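Local coordinates for cobalamin biosynthesis protein CobN (Mycobacterium tuberculosis, PDB 7C6O) that serves as the large, catalytic subunit of cobaltochelatase, which probably holds the corrin ring while cobalt is inserted on the way to cobalamin, at residues A732-R737 with A787-F792; W772-A777 with A793-I798. All blocks are in the same frame, centred on the assembly; numbering follows the deposited sequence.

Interaction 1: residues A732-R737 with A787-F792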
loop_
_atom_site.group_PDB
_atom_site.type_symbol
_atom_site.label_atom_id
_atom_site.label_comp_id
_atom_site.label_asym_id
_atom_site.label_seq_id
_atom_site.Cartn_x
_atom_site.Cartn_y
_atom_site.Cartn_z
ATOM N N ALA A 732 -21.862 10.883 12.377
ATOM C CA ALA A 732 -23.248 10.913 12.832
ATOM C C ALA A 732 -23.593 9.800 13.812
ATOM O O ALA A 732 -24.438 10.006 14.691
ATOM C CB ALA A 732 -24.196 10.844 11.632
ATOM N N ILE A 733 -22.977 8.631 13.689
ATOM C CA ILE A 733 -23.270 7.488 14.552
ATOM C C ILE A 733 -22.160 7.382 15.593
ATOM O O ILE A 733 -20.987 7.247 15.214
ATOM C CB ILE A 733 -23.396 6.186 13.748
ATOM C CG1 ILE A 733 -24.485 6.314 12.683
ATOM C CG2 ILE A 733 -23.692 5.013 14.673
ATOM C CD1 ILE A 733 -23.949 6.430 11.275
ATOM N N PRO A 734 -22.472 7.432 16.882
ATOM C CA PRO A 734 -21.441 7.299 17.915
ATOM C C PRO A 734 -21.122 5.829 18.162
ATOM O O PRO A 734 -21.738 4.928 17.595
ATOM C CB PRO A 734 -22.101 7.939 19.136
ATOM C CG PRO A 734 -23.550 7.615 18.959
ATOM C CD PRO A 734 -23.811 7.630 17.466
ATOM N N GLY A 735 -20.138 5.598 19.026
ATOM C CA GLY A 735 -19.903 4.256 19.516
ATOM C C GLY A 735 -21.071 3.763 20.348
ATOM O O GLY A 735 -21.798 4.542 20.966
ATOM N N LEU A 736 -21.260 2.442 20.353
ATOM C CA LEU A 736 -22.384 1.862 21.080
ATOM C C LEU A 736 -22.285 2.162 22.572
ATOM O O LEU A 736 -23.275 2.549 23.205
ATOM C CB LEU A 736 -22.441 0.354 20.844
ATOM C CG LEU A 736 -23.814 -0.313 20.705
ATOM C CD1 LEU A 736 -23.731 -1.742 21.192
ATOM C CD2 LEU A 736 -24.930 0.442 21.422
ATOM N N ARG A 737 -21.096 1.989 23.153
ATOM C CA ARG A 737 -20.935 2.262 24.577
ATOM C C ARG A 737 -20.916 3.759 24.860
ATOM O O ARG A 737 -21.265 4.181 25.968
ATOM C CB ARG A 737 -19.666 1.584 25.097
ATOM C CG ARG A 737 -19.619 0.092 24.781
ATOM C CD ARG A 737 -18.530 -0.642 25.556
ATOM N NE ARG A 737 -17.218 -0.013 25.421
ATOM C CZ ARG A 737 -16.074 -0.594 25.767
ATOM N NH1 ARG A 737 -16.071 -1.828 26.259
ATOM N NH2 ARG A 737 -14.929 0.058 25.619
ATOM N N ALA A 787 -30.369 3.345 19.947
ATOM C CA ALA A 787 -31.210 2.782 18.897
ATOM C C ALA A 787 -30.696 3.152 17.511
ATOM O O ALA A 787 -30.798 2.346 16.577
ATOM C CB ALA A 787 -32.656 3.242 19.075
ATOM N N ALA A 788 -30.138 4.355 17.359
ATOM C CA ALA A 788 -29.573 4.747 16.072
ATOM C C ALA A 788 -28.352 3.902 15.728
ATOM O O ALA A 788 -28.122 3.583 14.556
ATOM C CB ALA A 788 -29.215 6.231 16.082
ATOM N N VAL A 789 -27.560 3.530 16.735
ATOM C CA VAL A 789 -26.403 2.671 16.495
ATOM C C VAL A 789 -26.854 1.269 16.106
ATOM O O VAL A 789 -26.330 0.671 15.159
ATOM C CB VAL A 789 -25.486 2.645 17.731
ATOM C CG1 VAL A 789 -24.339 1.663 17.521
ATOM C CG2 VAL A 789 -24.952 4.037 18.023
ATOM N N LEU A 790 -27.833 0.723 16.833
ATOM C CA LEU A 790 -28.347 -0.602 16.503
ATOM C C LEU A 790 -28.945 -0.625 15.102
ATOM O O LEU A 790 -28.824 -1.624 14.383
ATOM C CB LEU A 790 -29.385 -1.038 17.537
ATOM C CG LEU A 790 -28.890 -1.191 18.977
ATOM C CD1 LEU A 790 -30.029 -1.612 19.895
ATOM C CD2 LEU A 790 -27.743 -2.187 19.046
ATOM N N ARG A 791 -29.600 0.467 14.700
ATOM C CA ARG A 791 -30.147 0.550 13.351
ATOM C C ARG A 791 -29.030 0.604 12.317
ATOM O O ARG A 791 -29.136 -0.005 11.246
ATOM C CB ARG A 791 -31.061 1.773 13.239
ATOM C CG ARG A 791 -32.110 1.693 12.143
ATOM C CD ARG A 791 -33.337 2.546 12.486
ATOM N NE ARG A 791 -32.974 3.798 13.151
ATOM C CZ ARG A 791 -33.331 4.124 14.391
ATOM N NH1 ARG A 791 -34.081 3.298 15.108
ATOM N NH2 ARG A 791 -32.949 5.283 14.910
ATOM N N PHE A 792 -27.949 1.324 12.629
ATOM C CA PHE A 792 -26.781 1.340 11.754
ATOM C C PHE A 792 -26.182 -0.054 11.613
ATOM O O PHE A 792 -25.771 -0.453 10.517
ATOM C CB PHE A 792 -25.743 2.322 12.299
ATOM C CG PHE A 792 -24.451 2.340 11.529
ATOM C CD1 PHE A 792 -24.369 2.966 10.297
ATOM C CD2 PHE A 792 -23.312 1.745 12.050
ATOM C CE1 PHE A 792 -23.179 2.990 9.592
ATOM C CE2 PHE A 792 -22.119 1.765 11.351
ATOM C CZ PHE A 792 -22.052 2.389 10.121
#

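Interaction 2: residues W772-A777 with A793-I798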
loop_
_atom_site.group_PDB
_atom_site.type_symbol
_atom_site.label_atom_id
_atom_site.label_comp_id
_atom_site.label_asym_id
_atom_site.label_seq_id
_atom_site.Cartn_x
_atom_site.Cartn_y
_atom_site.Cartn_z
ATOM N N TRP A 772 -31.366 -9.429 13.010
ATOM C CA TRP A 772 -30.846 -8.099 12.689
ATOM C C TRP A 772 -31.917 -7.226 12.035
ATOM O O TRP A 772 -31.664 -6.529 11.049
ATOM C CB TRP A 772 -29.597 -8.194 11.811
ATOM C CG TRP A 772 -28.522 -9.047 12.417
ATOM C CD1 TRP A 772 -28.227 -10.342 12.103
ATOM C CD2 TRP A 772 -27.606 -8.668 13.451
ATOM N NE1 TRP A 772 -27.178 -10.789 12.870
ATOM C CE2 TRP A 772 -26.781 -9.781 13.708
ATOM C CE3 TRP A 772 -27.400 -7.492 14.182
ATOM C CZ2 TRP A 772 -25.766 -9.753 14.662
ATOM C CZ3 TRP A 772 -26.392 -7.467 15.129
ATOM C CH2 TRP A 772 -25.589 -8.591 15.361
ATOM N N ASP A 773 -33.119 -7.260 12.596
ATOM C CA ASP A 773 -34.227 -6.463 12.087
ATOM C C ASP A 773 -34.011 -4.996 12.440
ATOM O O ASP A 773 -33.942 -4.662 13.630
ATOM C CB ASP A 773 -35.542 -6.970 12.677
ATOM C CG ASP A 773 -36.763 -6.443 11.942
ATOM O OD1 ASP A 773 -36.697 -5.336 11.368
ATOM O OD2 ASP A 773 -37.799 -7.143 11.943
ATOM N N PRO A 774 -33.903 -4.096 11.458
ATOM C CA PRO A 774 -33.670 -2.679 11.788
ATOM C C PRO A 774 -34.782 -2.058 12.613
ATOM O O PRO A 774 -34.506 -1.197 13.457
ATOM C CB PRO A 774 -33.559 -2.010 10.409
ATOM C CG PRO A 774 -33.250 -3.121 9.458
ATOM C CD PRO A 774 -33.946 -4.327 10.005
ATOM N N SER A 775 -36.034 -2.468 12.394
ATOM C CA SER A 775 -37.147 -1.904 13.148
ATOM C C SER A 775 -37.120 -2.314 14.613
ATOM O O SER A 775 -37.736 -1.640 15.445
ATOM C CB SER A 775 -38.477 -2.324 12.521
ATOM O OG SER A 775 -38.664 -3.726 12.626
ATOM N N ALA A 776 -36.423 -3.399 14.947
ATOM C CA ALA A 776 -36.347 -3.844 16.331
ATOM C C ALA A 776 -35.516 -2.918 17.207
ATOM O O ALA A 776 -35.558 -3.058 18.432
ATOM C CB ALA A 776 -35.777 -5.262 16.394
ATOM N N ALA A 777 -34.776 -1.975 16.617
ATOM C CA ALA A 777 -33.870 -1.137 17.398
ATOM C C ALA A 777 -34.634 -0.285 18.405
ATOM O O ALA A 777 -34.356 -0.324 19.609
ATOM C CB ALA A 777 -33.035 -0.258 16.466
ATOM N N ALA A 793 -26.132 -0.811 12.711
ATOM C CA ALA A 793 -25.623 -2.176 12.644
ATOM C C ALA A 793 -26.475 -3.038 11.722
ATOM O O ALA A 793 -25.946 -3.821 10.924
ATOM C CB ALA A 793 -25.569 -2.785 14.045
ATOM N N ALA A 794 -27.799 -2.903 11.811
ATOM C CA ALA A 794 -28.678 -3.744 11.009
ATOM C C ALA A 794 -28.716 -3.297 9.554
ATOM O O ALA A 794 -28.841 -4.135 8.654
ATOM C CB ALA A 794 -30.087 -3.750 11.603
ATOM N N THR A 795 -28.600 -1.995 9.300
ATOM C CA THR A 795 -28.712 -1.460 7.949
ATOM C C THR A 795 -27.404 -1.534 7.169
ATOM O O THR A 795 -27.419 -1.835 5.970
ATOM C CB THR A 795 -29.199 -0.007 8.003
ATOM O OG1 THR A 795 -30.466 0.049 8.670
ATOM C CG2 THR A 795 -29.350 0.555 6.604
ATOM N N GLU A 796 -26.270 -1.275 7.819
ATOM C CA GLU A 796 -24.990 -1.197 7.129
ATOM C C GLU A 796 -24.023 -2.307 7.514
ATOM O O GLU A 796 -23.508 -2.999 6.634
ATOM C CB GLU A 796 -24.336 0.169 7.388
ATOM C CG GLU A 796 -25.119 1.344 6.839
ATOM C CD GLU A 796 -25.141 1.379 5.322
ATOM O OE1 GLU A 796 -24.300 0.699 4.690
ATOM O OE2 GLU A 796 -26.001 2.092 4.760
ATOM N N VAL A 797 -23.760 -2.493 8.810
ATOM C CA VAL A 797 -22.719 -3.430 9.234
ATOM C C VAL A 797 -23.061 -4.850 8.796
ATOM O O VAL A 797 -22.265 -5.522 8.130
ATOM C CB VAL A 797 -22.510 -3.349 10.756
ATOM C CG1 VAL A 797 -21.416 -4.315 11.190
ATOM C CG2 VAL A 797 -22.178 -1.926 11.175
ATOM N N ILE A 798 -24.252 -5.326 9.163
ATOM C CA ILE A 798 -24.614 -6.716 8.878
ATOM C C ILE A 798 -24.678 -7.005 7.381
ATOM O O ILE A 798 -24.082 -8.003 6.943
ATOM C CB ILE A 798 -25.919 -7.082 9.611
ATOM C CG1 ILE A 798 -25.691 -7.054 11.120
ATOM C CG2 ILE A 798 -26.420 -8.449 9.162
ATOM C CD1 ILE A 798 -24.665 -8.053 11.581
HETATM O O HOH W 1 -30.145 -6.449 8.836
#

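Interaction 1: residues A732-R737 with A787-F792
Loop-on-helix packing joins I733 and P734, in the loop that leads into the short helix 736-739, and L736, two residues on, to one flank of helix 784-801, within a mainly helical part of the CobN chain. V789 is at the middle of it: both of its methyls are used, and they face different parts of the loop. With CG1 anti to the backbone N (chi1 175°), the valine turns CG2 to the extended backbone of I733 and P734 and CG1 to L736. CG2 lies 3.7 Å from CG2 of I733 and 3.8 Å from CD of P734, and it also rests on the carbonyl O of P734 at 3.4 Å. That last meeting is van der Waals contact; no hydrogen bond crosses between the two segments. V789 CG1 is met by the branch point of L736, CG, at 3.8 Å. A short beta-branched residue suits this place because its two methyls fill both directions without a long chain to bend. L736 in turn is covered by A760 and V764 of helix 750-769, while L721 of helix 710-722 touches both L736 and V789, so the leucine is buried where side chains of three helices meet.

One turn further along the helix, F792 takes up the other arm of the isoleucine. I733 divides its branches: CG2 goes to V789, whereas the longer CG1-CD1 arm reaches the phenylalanine, the two side chains crossing at about a right angle. F727 packs edge-to-face with the same phenyl ring. Isoleucine suits a place between V789 and F792 because it offers one short branch and one long one. Its CD1 ends obliquely against the ring of F792, 3.6 Å from CD1 and 3.9 Å from CE1.

Interaction 2: residues W772-A777 with A793-I798
The indole of W772 has I798 laid over one face, and the two side chains cross at about a right angle. I798 CD1 stands 3.5 Å from the centroid of the six-membered ring and only 12° off its normal, a well-centred CH-pi contact, while CG1 lies 3.4 Å from CD2 at the ring fusion and CG2 reaches toward the pyrrole side at CG and CD1. With CG1 anti to the carbonyl carbon of I798, chi1 of -66° sets it over the ring fusion, and chi2 of -62° then turns CD1 over the six-membered ring. At the indole's edge, NE1 makes a weak hydrogen bond to E713 of helix 710-722. The broad, flat tryptophan thus gives CG1, CG2 and CD1 of the isoleucine a surface to lie on.

The loop between helices 750-769 and 776-780 folds against helix 784-801, which has a wider pi-type turn at 793-797. At closest approach, alanine keeps the helix surface low: A794 CB touches W772 O at 3.2 Å and P774 CA at 3.7 Å. A water donates to both W772 O and A794 O, 2.7 Å each, bridging the two backbones. D773 opens a type I turn that leads into helix 776-780; its OD1 takes a capping bond from S775 N and another bond from S775 OG, at 2.8 Å, both from the same face of the carboxylate.

Interactions 1 and 2 use successive stretches of helix 784-801, 787-792 and then 793-798, and their centres are 10 Å apart. Along the chain the segments alternate, so the two loops bring different earlier parts of the sequence to the one helix. The contacts also touch directly: F792 CE2 meets V797 CG2 at 3.7 Å, and A777 CB packs on L790 CB at 3.9 Å and on A787 O at 3.4 Å. Helix 710-722 lends side chains to both: L721 touches V789 and L736 in interaction 1 and A793 in interaction 2, where E713 and V717 join it. Neither contact includes the sodium ligands D125 and S127.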